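Uncharacterized protein (Actinomyces odontolyticus, PDB 4MJG) is of unknown function, a member of the DUF4853 family whose natural form is probably a lipoprotein. Local coordinates at residues A[51-56]-A[131-136]; A[59-64]-A[141-146]. One frame throughout, in Å; residues are numbered along the deposited sequence.

Contact 1: A[51-56]-A[131-136]; sequences YVQVCG and RSRSAC. With SO4 (sulfate ion), chain D; SO4 (sulfate ion), chain C.
Cys55 and Cys136 are joined by a disulfide, SG to SG at 2.0 Å, with a dihedral of 94° about the sulfur bond, close to the relaxed right angle. The CA atoms of Cys55 and Cys136 end up 6.0 Å apart. Gly56 follows, its N 3.6 Å from Cys136 SG; its positive phi (75°) is one that a residue without a side chain adopts easily. No hydrogen bond links the segments directly. Farther along, long polar side chains gather round a sulfate ion, probably taken up from the crystallisation liquor. Arginine suits these places because its long chain carries the guanidinium across to the anion: Arg133, extended from CG to NE, gives a hydrogen bond from NE to sulfate O3 (3.0 Å), and the same O3 lies at the guanidinium edge of Arg131, 3.6 Å from NH2. Gln53 brings its NE2 to 3.4 Å from this O3, coming from the other strand. A second sulfate receives the backbone N of Cys136 on its O1 at 2.7 Å, in a nearly straight bond (172°). Strand 62-73 runs between strands 44-55 and 127-133 in the sheet, so the disulfide spans an intervening strand and ties the end of strand 44-55 covalently to segment 131-136. Arg131 and Arg133, with Arg64 close to Arg133 despite its like charge, would probably form a positive patch that draws anions.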
loop_
_atom_site.group_PDB
_atom_site.type_symbol
_atom_site.label_atom_id
_atom_site.label_comp_id
_atom_site.label_asym_id
_atom_site.label_seq_id
_atom_site.Cartn_x
_atom_site.Cartn_y
_atom_site.Cartn_z
ATOM N N TYR A 51 -0.517 6.182 7.867
ATOM C CA TYR A 51 -1.007 7.397 8.483
ATOM C C TYR A 51 -2.255 7.865 7.752
ATOM O O TYR A 51 -2.528 7.447 6.624
ATOM C CB TYR A 51 0.074 8.487 8.473
ATOM C CG TYR A 51 0.571 8.862 7.093
ATOM C CD1 TYR A 51 1.590 8.140 6.481
ATOM C CD2 TYR A 51 0.025 9.943 6.397
ATOM C CE1 TYR A 51 2.052 8.481 5.222
ATOM C CE2 TYR A 51 0.479 10.289 5.136
ATOM C CZ TYR A 51 1.492 9.553 4.553
ATOM O OH TYR A 51 1.953 9.892 3.298
ATOM N N VAL A 52 -3.015 8.725 8.414
ATOM C CA VAL A 52 -4.242 9.274 7.854
ATOM C C VAL A 52 -4.002 10.744 7.553
ATOM O O VAL A 52 -3.228 11.404 8.251
ATOM C CB VAL A 52 -5.403 9.116 8.850
ATOM C CG1 VAL A 52 -6.681 9.746 8.317
ATOM C CG2 VAL A 52 -5.625 7.645 9.166
ATOM N N GLN A 53 -4.647 11.257 6.509
ATOM C CA GLN A 53 -4.600 12.689 6.229
ATOM C C GLN A 53 -5.935 13.194 5.700
ATOM O O GLN A 53 -6.732 12.428 5.166
ATOM C CB GLN A 53 -3.460 13.028 5.263
ATOM C CG GLN A 53 -3.572 12.395 3.893
ATOM C CD GLN A 53 -2.452 12.830 2.961
ATOM O OE1 GLN A 53 -1.283 12.859 3.346
ATOM N NE2 GLN A 53 -2.804 13.152 1.720
ATOM N N VAL A 54 -6.159 14.493 5.862
ATOM C CA VAL A 54 -7.394 15.142 5.437
ATOM C C VAL A 54 -7.475 15.109 3.916
ATOM O O VAL A 54 -6.451 15.053 3.237
ATOM C CB VAL A 54 -7.448 16.607 5.932
ATOM C CG1 VAL A 54 -8.746 17.286 5.511
ATOM C CG2 VAL A 54 -7.292 16.657 7.446
ATOM N N CYS A 55 -8.694 15.115 3.389
ATOM C CA CYS A 55 -8.918 15.204 1.944
ATOM C C CYS A 55 -10.298 15.770 1.648
ATOM O O CYS A 55 -11.100 16.000 2.557
ATOM C CB CYS A 55 -8.774 13.833 1.268
ATOM S SG CYS A 55 -9.803 12.539 1.990
ATOM N N GLY A 56 -10.558 15.997 0.365
ATOM C CA GLY A 56 -11.847 16.482 -0.084
ATOM C C GLY A 56 -12.032 17.952 0.214
ATOM O O GLY A 56 -11.217 18.576 0.901
ATOM N N ARG A 131 3.208 0.658 -1.990
ATOM C CA ARG A 131 2.587 1.725 -1.214
ATOM C C ARG A 131 1.085 1.767 -1.543
ATOM O O ARG A 131 0.668 1.493 -2.667
ATOM C CB ARG A 131 3.280 3.062 -1.518
ATOM C CG ARG A 131 2.595 4.300 -0.947
ATOM C CD ARG A 131 3.526 5.507 -0.957
ATOM N NE ARG A 131 2.848 6.745 -0.570
ATOM C CZ ARG A 131 2.020 7.443 -1.352
ATOM N NH1 ARG A 131 1.731 7.034 -2.587
ATOM N NH2 ARG A 131 1.464 8.564 -0.892
ATOM N N SER A 132 0.264 2.065 -0.550
ATOM C CA SER A 132 -1.179 2.187 -0.767
ATOM C C SER A 132 -1.644 3.576 -0.386
ATOM O O SER A 132 -1.054 4.217 0.476
ATOM C CB SER A 132 -1.943 1.121 0.022
ATOM O OG SER A 132 -2.113 1.496 1.372
ATOM N N ARG A 133 -2.694 4.042 -1.051
ATOM C CA ARG A 133 -3.264 5.351 -0.783
ATOM C C ARG A 133 -4.743 5.303 -1.158
ATOM O O ARG A 133 -5.102 5.388 -2.328
ATOM C CB ARG A 133 -2.521 6.424 -1.575
ATOM C CG ARG A 133 -3.075 7.830 -1.401
ATOM C CD ARG A 133 -2.140 8.881 -1.986
ATOM N NE ARG A 133 -2.634 10.245 -1.782
ATOM C CZ ARG A 133 -3.469 10.888 -2.596
ATOM N NH1 ARG A 133 -3.940 10.308 -3.694
ATOM N NH2 ARG A 133 -3.850 12.127 -2.307
ATOM N N SER A 134 -5.597 5.148 -0.155
ATOM C CA SER A 134 -7.036 5.016 -0.381
ATOM C C SER A 134 -7.619 6.240 -1.072
ATOM O O SER A 134 -6.988 7.296 -1.134
ATOM C CB SER A 134 -7.778 4.821 0.945
ATOM O OG SER A 134 -7.955 6.065 1.604
ATOM N N ALA A 135 -8.841 6.081 -1.573
ATOM C CA ALA A 135 -9.647 7.209 -2.016
ATOM C C ALA A 135 -10.068 7.990 -0.788
ATOM O O ALA A 135 -9.889 7.520 0.338
ATOM C CB ALA A 135 -10.871 6.716 -2.768
ATOM N N CYS A 136 -10.621 9.180 -0.996
ATOM C CA CYS A 136 -11.123 9.990 0.112
ATOM C C CYS A 136 -12.380 9.331 0.677
ATOM O O CYS A 136 -13.268 8.943 -0.076
ATOM C CB CYS A 136 -11.428 11.415 -0.349
ATOM S SG CYS A 136 -11.587 12.620 0.992
HETATM S S SO4 D . 0.285 12.431 -1.104
HETATM O O1 SO4 D . 0.538 11.724 -2.381
HETATM O O2 SO4 D . -0.522 13.652 -1.351
HETATM O O3 SO4 D . -0.439 11.522 -0.185
HETATM O O4 SO4 D . 1.580 12.813 -0.494
HETATM S S SO4 C . -10.057 10.917 -4.208
HETATM O O1 SO4 C . -11.049 10.014 -3.576
HETATM O O2 SO4 C . -8.797 10.195 -4.502
HETATM O O3 SO4 C . -10.616 11.423 -5.482
HETATM O O4 SO4 C . -9.791 12.053 -3.298
#

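Contact 2: A[59-64]-A[141-146]; sequences DTQGYR and KPLDDP. With SO4 (sulfate ion), chain C.
Tyr63 reaches from strand 62-73 into the turn of 141-146 and places its hydroxyl among the peptide groups there. Its OH donates to Pro142 O at 2.6 Å and accepts from Asp145 N at 2.8 Å, the latter with an N-H...O angle of 143°. The hydroxyl is thus donor to one and acceptor from the other, and both lie near the ring plane. Asp144 N is also close, but its angle is too poor for a bond. Pro142 O takes a second donor, Gln148 NE2, which bonds to Asp145 O as well, so one amide reinforces the turn that the phenol holds. A tyrosine suits this place because its rigid ring carries a hydroxyl far enough from the strand to meet the loop backbone. Tyr63 CG stands anti to the carbonyl carbon (chi1 -73°), and Tyr63 CE1 packs 3.5 Å from Pro146 CA. Phe149 meets the same ring edge-to-face. A phenylalanine in place of Tyr63 would probably leave Asp145 N without its acceptor and Pro142 O with one donor fewer. Nearer the start of the strand segment, Leu143 CD2 touches Gln61 CB at 3.5 Å, the two side chains crossing at about a right angle; the amide NE2 of Gln61 bonds back to Gly58 O. Asp144 has a left-handed backbone conformation, consistent with the chain bending round the hydroxyl. Arg64 gives its donors to a sulfate, NH1 to O2 and NH2 to O4, each at 3.1 Å, while NH1 also meets Ser134 O. The arrangement is that of an irregular loop fastened to the start of a strand in an antiparallel sheet, its backbone polar groups met by a tyrosine hydroxyl.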
loop_
_atom_site.group_PDB
_atom_site.type_symbol
_atom_site.label_atom_id
_atom_site.label_comp_id
_atom_site.label_asym_id
_atom_site.label_seq_id
_atom_site.Cartn_x
_atom_site.Cartn_y
_atom_site.Cartn_z
ATOM N N ASP A 59 -18.621 19.751 1.283
ATOM C CA ASP A 59 -19.380 18.666 1.910
ATOM C C ASP A 59 -18.862 17.270 1.530
ATOM O O ASP A 59 -19.396 16.266 2.000
ATOM C CB ASP A 59 -20.886 18.794 1.611
ATOM C CG ASP A 59 -21.204 18.773 0.120
ATOM O OD1 ASP A 59 -20.579 17.991 -0.631
ATOM O OD2 ASP A 59 -22.095 19.544 -0.300
ATOM N N THR A 60 -17.839 17.207 0.678
ATOM C CA THR A 60 -17.155 15.945 0.380
ATOM C C THR A 60 -15.820 15.838 1.133
ATOM O O THR A 60 -14.946 15.061 0.741
ATOM C CB THR A 60 -16.897 15.773 -1.136
ATOM O OG1 THR A 60 -16.044 16.826 -1.608
ATOM C CG2 THR A 60 -18.199 15.790 -1.913
ATOM N N GLN A 61 -15.667 16.617 2.205
ATOM C CA GLN A 61 -14.484 16.528 3.062
ATOM C C GLN A 61 -14.486 15.215 3.816
ATOM O O GLN A 61 -15.543 14.724 4.221
ATOM C CB GLN A 61 -14.437 17.669 4.080
ATOM C CG GLN A 61 -13.804 18.947 3.573
ATOM C CD GLN A 61 -13.974 20.092 4.556
ATOM O OE1 GLN A 61 -13.017 20.514 5.206
ATOM N NE2 GLN A 61 -15.202 20.591 4.678
ATOM N N GLY A 62 -13.297 14.658 4.025
ATOM C CA GLY A 62 -13.169 13.411 4.753
ATOM C C GLY A 62 -11.732 13.071 5.083
ATOM O O GLY A 62 -10.929 13.952 5.394
ATOM N N TYR A 63 -11.420 11.781 5.031
ATOM C CA TYR A 63 -10.110 11.288 5.401
ATOM C C TYR A 63 -9.621 10.231 4.422
ATOM O O TYR A 63 -10.408 9.463 3.861
ATOM C CB TYR A 63 -10.141 10.697 6.805
ATOM C CG TYR A 63 -10.248 11.720 7.905
ATOM C CD1 TYR A 63 -9.176 12.549 8.212
ATOM C CD2 TYR A 63 -11.408 11.843 8.655
ATOM C CE1 TYR A 63 -9.262 13.483 9.233
ATOM C CE2 TYR A 63 -11.503 12.771 9.678
ATOM C CZ TYR A 63 -10.425 13.588 9.962
ATOM O OH TYR A 63 -10.503 14.510 10.978
ATOM N N ARG A 64 -8.305 10.201 4.252
ATOM C CA ARG A 64 -7.632 9.304 3.339
ATOM C C ARG A 64 -6.636 8.494 4.153
ATOM O O ARG A 64 -6.069 9.004 5.113
ATOM C CB ARG A 64 -6.880 10.139 2.308
ATOM C CG ARG A 64 -6.269 9.350 1.177
ATOM C CD ARG A 64 -5.354 10.225 0.333
ATOM N NE ARG A 64 -6.006 11.448 -0.135
ATOM C CZ ARG A 64 -6.925 11.506 -1.097
ATOM N NH1 ARG A 64 -7.352 10.404 -1.713
ATOM N NH2 ARG A 64 -7.442 12.680 -1.435
ATOM N N LYS A 141 -17.123 11.444 12.187
ATOM C CA LYS A 141 -16.205 11.974 13.194
ATOM C C LYS A 141 -15.705 13.354 12.785
ATOM O O LYS A 141 -15.860 13.746 11.629
ATOM C CB LYS A 141 -15.014 11.025 13.376
ATOM C CG LYS A 141 -15.385 9.586 13.711
ATOM C CD LYS A 141 -16.135 9.473 15.027
ATOM C CE LYS A 141 -16.392 8.020 15.387
ATOM N NZ LYS A 141 -17.369 7.877 16.500
ATOM N N PRO A 142 -15.107 14.102 13.733
ATOM C CA PRO A 142 -14.591 15.434 13.418
ATOM C C PRO A 142 -13.574 15.438 12.288
ATOM O O PRO A 142 -12.757 14.525 12.192
ATOM C CB PRO A 142 -13.922 15.869 14.724
ATOM C CG PRO A 142 -14.676 15.151 15.779
ATOM C CD PRO A 142 -15.022 13.819 15.179
ATOM N N LEU A 143 -13.638 16.465 11.446
ATOM C CA LEU A 143 -12.682 16.650 10.357
ATOM C C LEU A 143 -11.464 17.390 10.903
ATOM O O LEU A 143 -11.460 17.818 12.058
ATOM C CB LEU A 143 -13.325 17.430 9.205
ATOM C CG LEU A 143 -14.326 16.683 8.307
ATOM C CD1 LEU A 143 -15.274 15.771 9.074
ATOM C CD2 LEU A 143 -15.119 17.683 7.479
ATOM N N ASP A 144 -10.431 17.525 10.079
ATOM C CA ASP A 144 -9.195 18.229 10.467
ATOM C C ASP A 144 -8.550 17.687 11.758
ATOM O O ASP A 144 -8.046 18.453 12.581
ATOM C CB ASP A 144 -9.443 19.744 10.578
ATOM C CG ASP A 144 -9.848 20.374 9.250
ATOM O OD1 ASP A 144 -9.292 19.984 8.197
ATOM O OD2 ASP A 144 -10.722 21.268 9.263
ATOM N N ASP A 145 -8.567 16.365 11.913
ATOM C CA ASP A 145 -7.932 15.694 13.045
ATOM C C ASP A 145 -7.608 14.255 12.636
ATOM O O ASP A 145 -8.178 13.303 13.164
ATOM C CB ASP A 145 -8.845 15.728 14.280
ATOM C CG ASP A 145 -8.170 15.180 15.536
ATOM O OD1 ASP A 145 -6.960 14.878 15.503
ATOM O OD2 ASP A 145 -8.852 15.042 16.574
ATOM N N PRO A 146 -6.683 14.093 11.683
ATOM C CA PRO A 146 -6.375 12.768 11.147
ATOM C C PRO A 146 -5.751 11.792 12.156
ATOM O O PRO A 146 -5.828 10.574 11.968
ATOM C CB PRO A 146 -5.391 13.071 10.009
ATOM C CG PRO A 146 -4.789 14.391 10.347
ATOM C CD PRO A 146 -5.853 15.150 11.075
HETATM S S SO4 C . -10.057 10.917 -4.208
HETATM O O1 SO4 C . -11.049 10.014 -3.576
HETATM O O2 SO4 C . -8.797 10.195 -4.502
HETATM O O3 SO4 C . -10.616 11.423 -5.482
HETATM O O4 SO4 C . -9.791 12.053 -3.298
#

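How the contacts relate
Contact 1 and contact 2 have centres about 10 Å apart and join at the paired ends of strands 44-55 and 62-73. Gln53 O to Arg64 N (2.9 Å) and Cys55 O to Gly62 N (3.0 Å) are probable hydrogen bonds of that pairing, and Val52 O lies 3.2 Å from Pro146 CB. A shared sulfate also connects the two: the Arg64 guanidinium bonds the ion that takes Cys136 N, with Arg15 NH1 as a further donor. The segments alternate along the chain; the disulfide and the Tyr63 bonds hold segments 131-136 and 141-146 to the hairpin of strands 44-55 and 62-73.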